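Local atomic coordinates of microbial serine proteinases; subtilisin (Bacillus subtilis, PDB entry 2GKO), a protein that probably hydrolyses peptide bonds as a cold-adapted, calcium-loaded serine endopeptidase of the subtilisin family. Residues G72-G77 against A243-T248; Y234-W237 against G241-T244. One frame throughout, in Å; residues are numbered along the deposited sequence.

Interaction 1 of 2, residues G72-G77 against A243-T248. With PMS (phenylmethanesulfonic acid), chain G.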
loop_
_atom_site.group_PDB
_atom_site.type_symbol
_atom_site.label_atom_id
_atom_site.label_comp_id
_atom_site.label_asym_id
_atom_site.label_seq_id
_atom_site.Cartn_x
_atom_site.Cartn_y
_atom_site.Cartn_z
ATOM N N GLY A 72 -5.424 7.468 6.614
ATOM C CA GLY A 72 -5.345 7.709 5.198
ATOM C C GLY A 72 -4.225 8.687 4.871
ATOM O O GLY A 72 -3.523 8.514 3.890
ATOM N N THR A 73 -4.071 9.723 5.692
ATOM C CA THR A 73 -3.013 10.692 5.477
ATOM C C THR A 73 -1.642 10.031 5.639
ATOM O O THR A 73 -0.733 10.299 4.846
ATOM C CB THR A 73 -3.202 11.905 6.413
ATOM O OG1 THR A 73 -4.464 12.545 6.151
ATOM C CG2 THR A 73 -2.151 12.980 6.119
ATOM N N HIS A 74 -1.515 9.177 6.646
ATOM C CA HIS A 74 -0.269 8.459 6.964
ATOM C C HIS A 74 0.141 7.551 5.791
ATOM O O HIS A 74 1.263 7.583 5.277
ATOM C CB HIS A 74 -0.457 7.688 8.297
ATOM C CG HIS A 74 0.825 7.258 8.924
ATOM N ND1 HIS A 74 1.597 6.254 8.400
ATOM C CD2 HIS A 74 1.477 7.702 10.029
ATOM C CE1 HIS A 74 2.701 6.133 9.126
ATOM N NE2 HIS A 74 2.660 7.011 10.108
ATOM N N VAL A 75 -0.824 6.772 5.332
ATOM C CA VAL A 75 -0.653 5.885 4.214
ATOM C C VAL A 75 -0.277 6.630 2.945
ATOM O O VAL A 75 0.639 6.226 2.238
ATOM C CB VAL A 75 -1.974 5.063 4.059
ATOM C CG1 VAL A 75 -2.034 4.293 2.770
ATOM C CG2 VAL A 75 -2.119 4.130 5.266
ATOM N N ALA A 76 -1.001 7.711 2.643
ATOM C CA ALA A 76 -0.683 8.528 1.477
ATOM C C ALA A 76 0.756 9.063 1.530
ATOM O O ALA A 76 1.457 9.047 0.511
ATOM C CB ALA A 76 -1.640 9.663 1.358
ATOM N N GLY A 77 1.199 9.444 2.718
ATOM C CA GLY A 77 2.538 9.991 2.896
ATOM C C GLY A 77 3.621 8.963 2.609
ATOM O O GLY A 77 4.644 9.286 1.996
ATOM N N ALA A 243 3.210 11.520 12.423
ATOM C CA ALA A 243 2.915 10.465 13.382
ATOM C C ALA A 243 3.720 9.244 13.040
ATOM O O ALA A 243 4.079 9.004 11.894
ATOM C CB ALA A 243 1.418 10.095 13.333
ATOM N N THR A 244 4.020 8.458 14.059
ATOM C CA THR A 244 4.692 7.193 13.906
ATOM C C THR A 244 3.856 6.029 14.415
ATOM O O THR A 244 3.531 5.981 15.588
ATOM C CB THR A 244 5.994 7.210 14.691
ATOM O OG1 THR A 244 6.814 8.316 14.245
ATOM C CG2 THR A 244 6.810 5.947 14.410
ATOM N N ILE A 245 3.497 5.114 13.523
ATOM C CA ILE A 245 2.655 3.966 13.851
ATOM C C ILE A 245 3.139 2.699 13.148
ATOM O O ILE A 245 3.970 2.759 12.251
ATOM C CB ILE A 245 1.160 4.250 13.492
ATOM C CG1 ILE A 245 0.996 4.744 12.046
ATOM C CG2 ILE A 245 0.554 5.204 14.498
ATOM C CD1 ILE A 245 -0.459 4.808 11.582
ATOM N N SER A 246 2.578 1.556 13.538
ATOM C CA SER A 246 2.947 0.254 12.993
ATOM C C SER A 246 1.721 -0.487 12.493
ATOM O O SER A 246 0.701 -0.494 13.161
ATOM C CB SER A 246 3.570 -0.630 14.063
ATOM O OG SER A 246 4.697 -0.020 14.631
ATOM N N GLY A 247 1.857 -1.166 11.368
ATOM C CA GLY A 247 0.793 -1.996 10.832
ATOM C C GLY A 247 1.125 -2.466 9.447
ATOM O O GLY A 247 1.952 -1.870 8.763
ATOM N N THR A 248 0.476 -3.529 8.994
ATOM C CA THR A 248 0.610 -3.881 7.573
ATOM C C THR A 248 -0.005 -2.769 6.712
ATOM O O THR A 248 0.313 -2.652 5.548
ATOM C CB THR A 248 -0.020 -5.242 7.230
ATOM O OG1 THR A 248 -1.375 -5.316 7.701
ATOM C CG2 THR A 248 0.756 -6.377 7.890
HETATM C C PMS G . -4.982 -0.923 9.628
HETATM S S PMS G . -3.963 -1.836 8.655
HETATM C C1 PMS G . -4.273 0.200 10.375
HETATM C C2 PMS G . -3.751 -0.009 11.650
HETATM C C3 PMS G . -3.121 1.031 12.343
HETATM C C4 PMS G . -3.056 2.292 11.766
HETATM C C5 PMS G . -3.606 2.524 10.511
HETATM C C6 PMS G . -4.218 1.477 9.826
HETATM O O2S PMS G . -4.741 -2.952 8.162
HETATM O O1S PMS G . -2.779 -2.114 9.462
#
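His74 and Ile245 meet face-on: CG1 of Ile245 lies 3.6 Å from the centroid of the His74 ring and 17° off its normal, a CH-pi contact displaced toward the rim. Between these two side chains the nearest atoms are Ile245 CG1 and His74 NE2, 3.4 Å apart. At the edge of the same ring, NE2 donates to Ala243 O over 3.0 Å, but the angle of 132° at the hydrogen makes this a weak, bent bond. Ala243 CB adds a looser apolar touch on CD2 of the imidazole. The two side chains approach from opposite directions, and the torsions explain the fit. His74 carries its ring anti to the backbone N (chi1 -163°), which directs it at the strand, whereas Ile245 sets CG1 between its backbone N and carbonyl carbon and then extends to CD1. The helix holding His74 bears the HGTHVAG signature of subtilases and passes nearly at right angles to strand 243-245. The same strand ends at the pocket of phenylmethanesulfonic acid, where Ile245 CD1 lies 3.6 Å from ligand atom C4, making this isoleucine a bridge between the histidine and the ligand. A second weak bond, to Val233 O, shares His74 NE2, and Met250 packs against both His74 and Ile245. Farther along, Thr248 OG1 is held by Asn168 OD1 and Gly167 N, while Asn168 ND2 and Ser249 N hydrogen-bond to the ligand.

Interaction 2 of 2, residues Y234-W237 against G241-T244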
loop_
_atom_site.group_PDB
_atom_site.type_symbol
_atom_site.label_atom_id
_atom_site.label_comp_id
_atom_site.label_asym_id
_atom_site.label_seq_id
_atom_site.Cartn_x
_atom_site.Cartn_y
_atom_site.Cartn_z
ATOM N N TYR A 234 7.185 6.540 10.340
ATOM C CA TYR A 234 6.907 7.962 10.494
ATOM C C TYR A 234 6.363 8.429 9.163
ATOM O O TYR A 234 6.921 8.134 8.112
ATOM C CB TYR A 234 8.223 8.712 10.804
ATOM C CG TYR A 234 8.171 10.217 10.893
ATOM C CD1 TYR A 234 7.923 10.831 12.098
ATOM C CD2 TYR A 234 8.405 11.019 9.778
ATOM C CE1 TYR A 234 7.930 12.214 12.214
ATOM C CE2 TYR A 234 8.385 12.407 9.873
ATOM C CZ TYR A 234 8.165 12.990 11.093
ATOM O OH TYR A 234 8.141 14.369 11.230
ATOM N N SER A 235 5.273 9.181 9.208
ATOM C CA SER A 235 4.667 9.733 8.011
ATOM C C SER A 235 3.773 10.891 8.386
ATOM O O SER A 235 3.699 11.303 9.528
ATOM C CB SER A 235 3.858 8.647 7.262
ATOM O OG SER A 235 3.418 9.075 5.970
ATOM N N THR A 236 3.136 11.451 7.368
ATOM C CA THR A 236 2.188 12.550 7.504
ATOM C C THR A 236 0.947 12.163 8.328
ATOM O O THR A 236 0.564 10.975 8.397
ATOM C CB THR A 236 1.789 12.997 6.083
ATOM O OG1 THR A 236 1.430 11.859 5.278
ATOM C CG2 THR A 236 2.977 13.628 5.351
ATOM N N TRP A 237 0.319 13.147 8.964
ATOM C CA TRP A 237 -0.880 12.911 9.784
ATOM C C TRP A 237 -1.961 13.922 9.451
ATOM O O TRP A 237 -1.685 14.969 8.840
ATOM C CB TRP A 237 -0.537 12.951 11.258
ATOM C CG TRP A 237 -1.475 12.232 12.200
ATOM C CD1 TRP A 237 -2.162 12.786 13.228
ATOM C CD2 TRP A 237 -1.746 10.827 12.241
ATOM N NE1 TRP A 237 -2.875 11.818 13.885
ATOM C CE2 TRP A 237 -2.627 10.612 13.312
ATOM C CE3 TRP A 237 -1.361 9.731 11.458
ATOM C CZ2 TRP A 237 -3.119 9.351 13.639
ATOM C CZ3 TRP A 237 -1.845 8.481 11.791
ATOM C CH2 TRP A 237 -2.705 8.312 12.869
ATOM N N GLY A 241 0.576 17.641 10.652
ATOM C CA GLY A 241 1.827 17.234 11.238
ATOM C C GLY A 241 2.172 15.819 10.834
ATOM O O GLY A 241 1.979 15.428 9.687
ATOM N N TYR A 242 2.721 15.070 11.788
ATOM C CA TYR A 242 3.298 13.753 11.524
ATOM C C TYR A 242 2.961 12.789 12.662
ATOM O O TYR A 242 2.455 13.180 13.720
ATOM C CB TYR A 242 4.822 13.864 11.312
ATOM C CG TYR A 242 5.173 14.864 10.233
ATOM C CD1 TYR A 242 5.301 16.229 10.540
ATOM C CD2 TYR A 242 5.328 14.466 8.926
ATOM C CE1 TYR A 242 5.553 17.158 9.559
ATOM C CE2 TYR A 242 5.596 15.395 7.932
ATOM C CZ TYR A 242 5.711 16.741 8.273
ATOM O OH TYR A 242 5.969 17.658 7.310
ATOM N N ALA A 243 3.210 11.520 12.423
ATOM C CA ALA A 243 2.915 10.465 13.382
ATOM C C ALA A 243 3.720 9.244 13.040
ATOM O O ALA A 243 4.079 9.004 11.894
ATOM C CB ALA A 243 1.418 10.095 13.333
ATOM N N THR A 244 4.020 8.458 14.059
ATOM C CA THR A 244 4.692 7.193 13.906
ATOM C C THR A 244 3.856 6.029 14.415
ATOM O O THR A 244 3.531 5.981 15.588
ATOM C CB THR A 244 5.994 7.210 14.691
ATOM O OG1 THR A 244 6.814 8.316 14.245
ATOM C CG2 THR A 244 6.810 5.947 14.410
#
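A beta hairpin joins Tyr234-Trp237 to Gly241-Thr244, with Ser235 and Ala243 as its hydrogen-bonded antiparallel pair. Ser235 N to Ala243 O and Ala243 N to Ser235 O are both 2.9 Å, and nearer the turn Trp237 N donates to Gly241 O from above the carbonyl plane. That oxygen also accepts from His41 NE2. In the flanking non-hydrogen-bonded pair, Thr244 OG1 lies in the plane of the Tyr234 ring, at its edge, 3.5 Å from CD1. With chi1 at 175°, Tyr234 carries its ring diagonally across to Tyr242 on the partner strand. The two ring planes differ by only 7° but are slid apart, centroids 5.3 Å from each other, so that the Tyr234 hydroxyl, rather than its ring, sits over the Tyr242 face, with OH 3.2 Å from CG. The phenols are tied elsewhere, Tyr234 OH to Ser3 N and Tyr242 OH to Asp43 OD2. A leucine in place of Tyr234 would probably leave Ser3 N without this acceptor and uncover part of the Tyr242 face. Near the turn, the Trp237 indole lays one face on Ala243 CB, which is 3.4 Å from CE3. Strands 233-236 and 242-245, joined by a short connection, thus form a two-stranded antiparallel beta hairpin with a diagonal tyrosine pair.

Overall arrangement
The two contacts illustrate how one strand can serve a local and a distant partner together. Their centres lie 7 Å apart, and they share Ala243 and Thr244 of strand 242-245. Interaction 2 is short-range, closing the hairpin with strand 233-236; interaction 1 ties that hairpin to helix 71-80, more than 150 residues earlier. The Ser235 and Thr236 hydroxyls strengthen the junction, each probably hydrogen-bonded to a helix carbonyl: Ser235 OG to His74 O and Thr236 OG1 to Thr73 O, both 2.7 Å. Helix 71-80 opens with His71 and the chain after strand 242-245 runs on to Ser249, both in the ligand pocket, so the hairpin-helix packing joins chain regions that converge on it.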